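Tubulin-like protein CetZ (Methanosaeta thermophila, PDB 3ZID) binds GTP and probably hydrolyses it as a tubulin-like cytoskeletal protein thought to take part in the control of archaeal cell shape. Local coordinates at residues Trp87-Glu98 with Leu123-Tyr132. Sequence-based numbering, arbitrary orientation.
Sequences WENQEMILEEIE and LMIHELKKRY
Helix segments 87-98 and 123-131, which meet where Leu94 packs on Arg131, run in broadly the same direction, their axes 11.4 Å apart at closest approach and crossing at -51°. Arg131, extended from CG to NE, lies across Leu94 at about a right angle, and the CD1 methyl of Leu94 rests on one face of its guanidinium, 3.4 Å from Arg131 NH2. Glu98 OE2 approaches the edge of the same group, near its plane, in a salt bridge 3.4 Å from Arg131 NE; a water joins the pair, donating to the carboxylate and accepting from NE. Within its own helix Arg131 turns back on Glu127: NH1 reaches Glu127 OE1 at 2.6 Å on the anti side but tilted out of the carboxylate plane, and also bonds to the carbonyl O of Glu127 from above the carbonyl plane. Lys130 NZ takes Glu127 OE2 from the syn side, likewise tilted, so this buried carboxylate has a basic partner on each oxygen. A leucine in place of Arg131 would probably leave Glu98 without its cationic mate and Glu127 OE1 without its two guanidinium N-H donors. Gln90, whose CG lies anti to the backbone N (chi1 178°), lays its amide against Glu127, NE2 3.3 Å from Glu127 CD, the two planes 32° apart. Deeper in, Ile97 CD1 meets Leu128 CD2 at 4.0 Å and Ile93 CG2 meets Met124 SD, with Leu7 of strand 3-9 beneath Ile97, Met124 and Leu128. Ile97 CG2 also touches Tyr132 OH at 3.6 Å, a hydroxyl bonded to the carbonyl of Gly101. Near the other end Leu123 CD1 packs against the indole of Trp87. Two neighbouring helices thus cover one side of the parallel sheet, an arrangement characteristic of the Rossmann-like GTPase domain of the tubulin/FtsZ family.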
loop_
_atom_site.group_PDB
_atom_site.type_symbol
_atom_site.label_atom_id
_atom_site.label_comp_id
_atom_site.label_asym_id
_atom_site.label_seq_id
_atom_site.Cartn_x
_atom_site.Cartn_y
_atom_site.Cartn_z
ATOM N N TRP A 87 -1.438 21.405 4.351
ATOM C CA TRP A 87 -1.701 22.703 3.727
ATOM C C TRP A 87 -0.686 23.768 4.133
ATOM O O TRP A 87 -0.179 24.510 3.299
ATOM C CB TRP A 87 -3.125 23.153 4.041
ATOM C CG TRP A 87 -4.112 22.271 3.370
ATOM C CD1 TRP A 87 -4.042 21.798 2.090
ATOM C CD2 TRP A 87 -5.276 21.682 3.952
ATOM N NE1 TRP A 87 -5.116 20.983 1.824
ATOM C CE2 TRP A 87 -5.884 20.885 2.956
ATOM C CE3 TRP A 87 -5.876 21.761 5.217
ATOM C CZ2 TRP A 87 -7.059 20.170 3.184
ATOM C CZ3 TRP A 87 -7.044 21.051 5.442
ATOM C CH2 TRP A 87 -7.624 20.267 4.429
ATOM N N GLU A 88 -0.358 23.793 5.417
ATOM C CA GLU A 88 0.622 24.729 5.943
ATOM C C GLU A 88 2.011 24.515 5.358
ATOM O O GLU A 88 2.792 25.459 5.257
ATOM C CB GLU A 88 0.665 24.627 7.471
ATOM C CG GLU A 88 -0.608 25.146 8.142
ATOM C CD GLU A 88 -0.704 24.774 9.613
ATOM O OE1 GLU A 88 0.271 24.212 10.158
ATOM O OE2 GLU A 88 -1.758 25.048 10.223
ATOM N N ASN A 89 2.312 23.282 4.944
ATOM C CA ASN A 89 3.648 22.973 4.436
ATOM C C ASN A 89 3.674 22.452 3.006
ATOM O O ASN A 89 4.713 21.992 2.529
ATOM C CB ASN A 89 4.315 21.948 5.344
ATOM C CG ASN A 89 4.484 22.453 6.757
ATOM O OD1 ASN A 89 5.508 23.050 7.087
ATOM N ND2 ASN A 89 3.489 22.200 7.609
ATOM N N GLN A 90 2.540 22.577 2.324
ATOM C CA GLN A 90 2.343 22.052 0.973
ATOM C C GLN A 90 3.419 22.494 -0.021
ATOM O O GLN A 90 3.985 21.675 -0.751
ATOM C CB GLN A 90 0.962 22.469 0.453
ATOM C CG GLN A 90 0.646 22.027 -0.969
ATOM C CD GLN A 90 -0.807 22.284 -1.360
ATOM O OE1 GLN A 90 -1.722 22.134 -0.546
ATOM N NE2 GLN A 90 -1.023 22.652 -2.616
ATOM N N GLU A 91 3.703 23.789 -0.046
ATOM C CA GLU A 91 4.666 24.319 -0.999
ATOM C C GLU A 91 6.063 23.779 -0.733
ATOM O O GLU A 91 6.806 23.458 -1.661
ATOM C CB GLU A 91 4.653 25.844 -0.974
ATOM C CG GLU A 91 3.280 26.444 -1.296
ATOM C CD GLU A 91 2.876 26.325 -2.771
ATOM O OE1 GLU A 91 3.530 25.589 -3.545
ATOM O OE2 GLU A 91 1.888 26.983 -3.162
ATOM N N MET A 92 6.404 23.661 0.542
ATOM C CA MET A 92 7.716 23.177 0.943
ATOM C C MET A 92 7.902 21.726 0.500
ATOM O O MET A 92 8.958 21.334 0.000
ATOM C CB MET A 92 7.865 23.307 2.462
ATOM C CG MET A 92 9.223 22.910 2.990
ATOM S SD MET A 92 9.203 21.304 3.786
ATOM C CE MET A 92 8.131 21.624 5.188
ATOM N N ILE A 93 6.863 20.928 0.694
ATOM C CA ILE A 93 6.885 19.535 0.287
ATOM C C ILE A 93 7.000 19.397 -1.235
ATOM O O ILE A 93 7.916 18.741 -1.748
ATOM C CB ILE A 93 5.646 18.814 0.821
ATOM C CG1 ILE A 93 5.807 18.619 2.324
ATOM C CG2 ILE A 93 5.447 17.482 0.115
ATOM C CD1 ILE A 93 4.504 18.626 3.090
ATOM N N LEU A 94 6.098 20.046 -1.961
ATOM C CA LEU A 94 6.140 20.020 -3.423
ATOM C C LEU A 94 7.439 20.566 -4.027
ATOM O O LEU A 94 7.911 20.073 -5.061
ATOM C CB LEU A 94 4.938 20.768 -3.997
ATOM C CG LEU A 94 3.591 20.102 -3.745
ATOM C CD1 LEU A 94 2.464 21.061 -4.091
ATOM C CD2 LEU A 94 3.504 18.873 -4.604
ATOM N N GLU A 95 8.011 21.572 -3.379
ATOM C CA GLU A 95 9.281 22.139 -3.814
ATOM C C GLU A 95 10.377 21.078 -3.796
ATOM O O GLU A 95 11.152 20.944 -4.745
ATOM C CB GLU A 95 9.662 23.327 -2.933
ATOM C CG GLU A 95 11.089 23.793 -3.106
ATOM C CD GLU A 95 11.388 25.059 -2.321
ATOM O OE1 GLU A 95 10.460 25.580 -1.658
ATOM O OE2 GLU A 95 12.543 25.539 -2.380
ATOM N N GLU A 96 10.419 20.311 -2.714
ATOM C CA GLU A 96 11.416 19.265 -2.560
ATOM C C GLU A 96 11.322 18.233 -3.674
ATOM O O GLU A 96 12.339 17.727 -4.159
ATOM C CB GLU A 96 11.269 18.585 -1.197
ATOM C CG GLU A 96 12.271 17.460 -0.960
ATOM C CD GLU A 96 13.715 17.870 -1.180
ATOM O OE1 GLU A 96 14.063 19.034 -0.875
ATOM O OE2 GLU A 96 14.491 17.026 -1.687
ATOM N N ILE A 97 10.097 17.929 -4.084
ATOM C CA ILE A 97 9.872 16.994 -5.179
ATOM C C ILE A 97 10.313 17.581 -6.515
ATOM O O ILE A 97 11.047 16.942 -7.271
ATOM C CB ILE A 97 8.392 16.592 -5.243
ATOM C CG1 ILE A 97 8.039 15.772 -4.002
ATOM C CG2 ILE A 97 8.091 15.852 -6.534
ATOM C CD1 ILE A 97 6.570 15.663 -3.734
ATOM N N GLU A 98 9.886 18.811 -6.791
ATOM C CA GLU A 98 10.209 19.463 -8.061
ATOM C C GLU A 98 11.708 19.682 -8.275
ATOM O O GLU A 98 12.174 19.708 -9.411
ATOM C CB GLU A 98 9.422 20.762 -8.222
ATOM C CG GLU A 98 7.949 20.514 -8.517
ATOM C CD GLU A 98 7.068 21.718 -8.247
ATOM O OE1 GLU A 98 7.580 22.737 -7.730
ATOM O OE2 GLU A 98 5.860 21.645 -8.559
ATOM N N LEU A 123 -3.761 14.096 -0.462
ATOM C CA LEU A 123 -3.578 15.513 -0.785
ATOM C C LEU A 123 -2.418 15.708 -1.727
ATOM O O LEU A 123 -2.502 16.478 -2.694
ATOM C CB LEU A 123 -3.344 16.355 0.481
ATOM C CG LEU A 123 -4.516 16.359 1.460
ATOM C CD1 LEU A 123 -4.341 17.273 2.699
ATOM C CD2 LEU A 123 -5.680 16.770 0.678
ATOM N N MET A 124 -1.333 14.993 -1.439
ATOM C CA MET A 124 -0.110 15.078 -2.226
ATOM C C MET A 124 -0.326 14.513 -3.627
ATOM O O MET A 124 0.211 15.020 -4.606
ATOM C CB MET A 124 1.014 14.321 -1.516
ATOM C CG MET A 124 2.422 14.770 -1.914
ATOM S SD MET A 124 3.692 13.917 -0.953
ATOM C CE MET A 124 2.928 13.927 0.654
ATOM N N ILE A 125 -1.111 13.455 -3.728
ATOM C CA ILE A 125 -1.361 12.859 -5.037
ATOM C C ILE A 125 -2.158 13.847 -5.896
ATOM O O ILE A 125 -1.873 14.030 -7.089
ATOM C CB ILE A 125 -2.095 11.511 -4.900
ATOM C CG1 ILE A 125 -1.143 10.473 -4.307
ATOM C CG2 ILE A 125 -2.669 11.058 -6.234
ATOM C CD1 ILE A 125 -1.846 9.247 -3.750
ATOM N N HIS A 126 -3.133 14.506 -5.281
ATOM C CA HIS A 126 -3.921 15.490 -6.000
ATOM C C HIS A 126 -3.019 16.526 -6.649
ATOM O O HIS A 126 -3.158 16.854 -7.828
ATOM C CB HIS A 126 -4.902 16.207 -5.061
ATOM C CG HIS A 126 -5.775 17.206 -5.766
ATOM N ND1 HIS A 126 -6.673 16.845 -6.750
ATOM C CD2 HIS A 126 -5.821 18.557 -5.692
ATOM C CE1 HIS A 126 -7.271 17.927 -7.216
ATOM N NE2 HIS A 126 -6.775 18.977 -6.588
ATOM N N GLU A 127 -2.095 17.053 -5.861
ATOM C CA GLU A 127 -1.194 18.076 -6.353
ATOM C C GLU A 127 -0.232 17.536 -7.406
ATOM O O GLU A 127 0.042 18.195 -8.406
ATOM C CB GLU A 127 -0.438 18.701 -5.181
ATOM C CG GLU A 127 -1.330 19.531 -4.273
ATOM C CD GLU A 127 -2.067 20.623 -5.047
ATOM O OE1 GLU A 127 -1.433 21.288 -5.907
ATOM O OE2 GLU A 127 -3.279 20.811 -4.805
ATOM N N LEU A 128 0.242 16.313 -7.197
ATOM C CA LEU A 128 1.183 15.681 -8.126
ATOM C C LEU A 128 0.578 15.447 -9.511
ATOM O O LEU A 128 1.259 15.621 -10.540
ATOM C CB LEU A 128 1.712 14.355 -7.548
ATOM C CG LEU A 128 2.662 14.483 -6.352
ATOM C CD1 LEU A 128 2.932 13.127 -5.720
ATOM C CD2 LEU A 128 3.964 15.176 -6.751
ATOM N N LYS A 129 -0.694 15.048 -9.538
ATOM C CA LYS A 129 -1.388 14.786 -10.798
ATOM C C LYS A 129 -1.479 16.044 -11.642
ATOM O O LYS A 129 -1.427 15.966 -12.862
ATOM C CB LYS A 129 -2.786 14.217 -10.578
ATOM C CG LYS A 129 -2.834 12.758 -10.197
ATOM C CD LYS A 129 -4.274 12.334 -10.026
ATOM C CE LYS A 129 -5.037 12.499 -11.330
ATOM N NZ LYS A 129 -6.498 12.700 -11.087
ATOM N N LYS A 130 -1.648 17.191 -10.985
ATOM C CA LYS A 130 -1.633 18.483 -11.669
ATOM C C LYS A 130 -0.274 18.789 -12.286
ATOM O O LYS A 130 -0.198 19.268 -13.405
ATOM C CB LYS A 130 -1.950 19.618 -10.702
ATOM C CG LYS A 130 -3.331 19.623 -10.126
ATOM C CD LYS A 130 -3.430 20.804 -9.163
ATOM C CE LYS A 130 -4.599 20.690 -8.237
ATOM N NZ LYS A 130 -4.535 21.759 -7.200
ATOM N N ARG A 131 0.795 18.505 -11.548
ATOM C CA ARG A 131 2.138 18.904 -11.954
ATOM C C ARG A 131 2.788 17.932 -12.931
ATOM O O ARG A 131 3.561 18.340 -13.799
ATOM C CB ARG A 131 3.019 19.091 -10.720
ATOM C CG ARG A 131 2.730 20.380 -9.977
ATOM C CD ARG A 131 3.043 20.252 -8.494
ATOM N NE ARG A 131 2.591 21.418 -7.732
ATOM C CZ ARG A 131 1.329 21.641 -7.369
ATOM N NH1 ARG A 131 0.373 20.786 -7.707
ATOM N NH2 ARG A 131 1.020 22.725 -6.670
ATOM N N TYR A 132 2.435 16.656 -12.813
ATOM C CA TYR A 132 2.995 15.609 -13.662
ATOM C C TYR A 132 1.854 14.891 -14.361
ATOM O O TYR A 132 1.549 13.748 -14.033
ATOM C CB TYR A 132 3.776 14.609 -12.811
ATOM C CG TYR A 132 4.961 15.206 -12.078
ATOM C CD1 TYR A 132 6.167 15.443 -12.734
ATOM C CD2 TYR A 132 4.883 15.505 -10.727
ATOM C CE1 TYR A 132 7.257 15.978 -12.064
ATOM C CE2 TYR A 132 5.962 16.043 -10.046
ATOM C CZ TYR A 132 7.150 16.280 -10.717
ATOM O OH TYR A 132 8.228 16.819 -10.037
HETATM O O HOH W 1 4.217 23.213 -6.749
#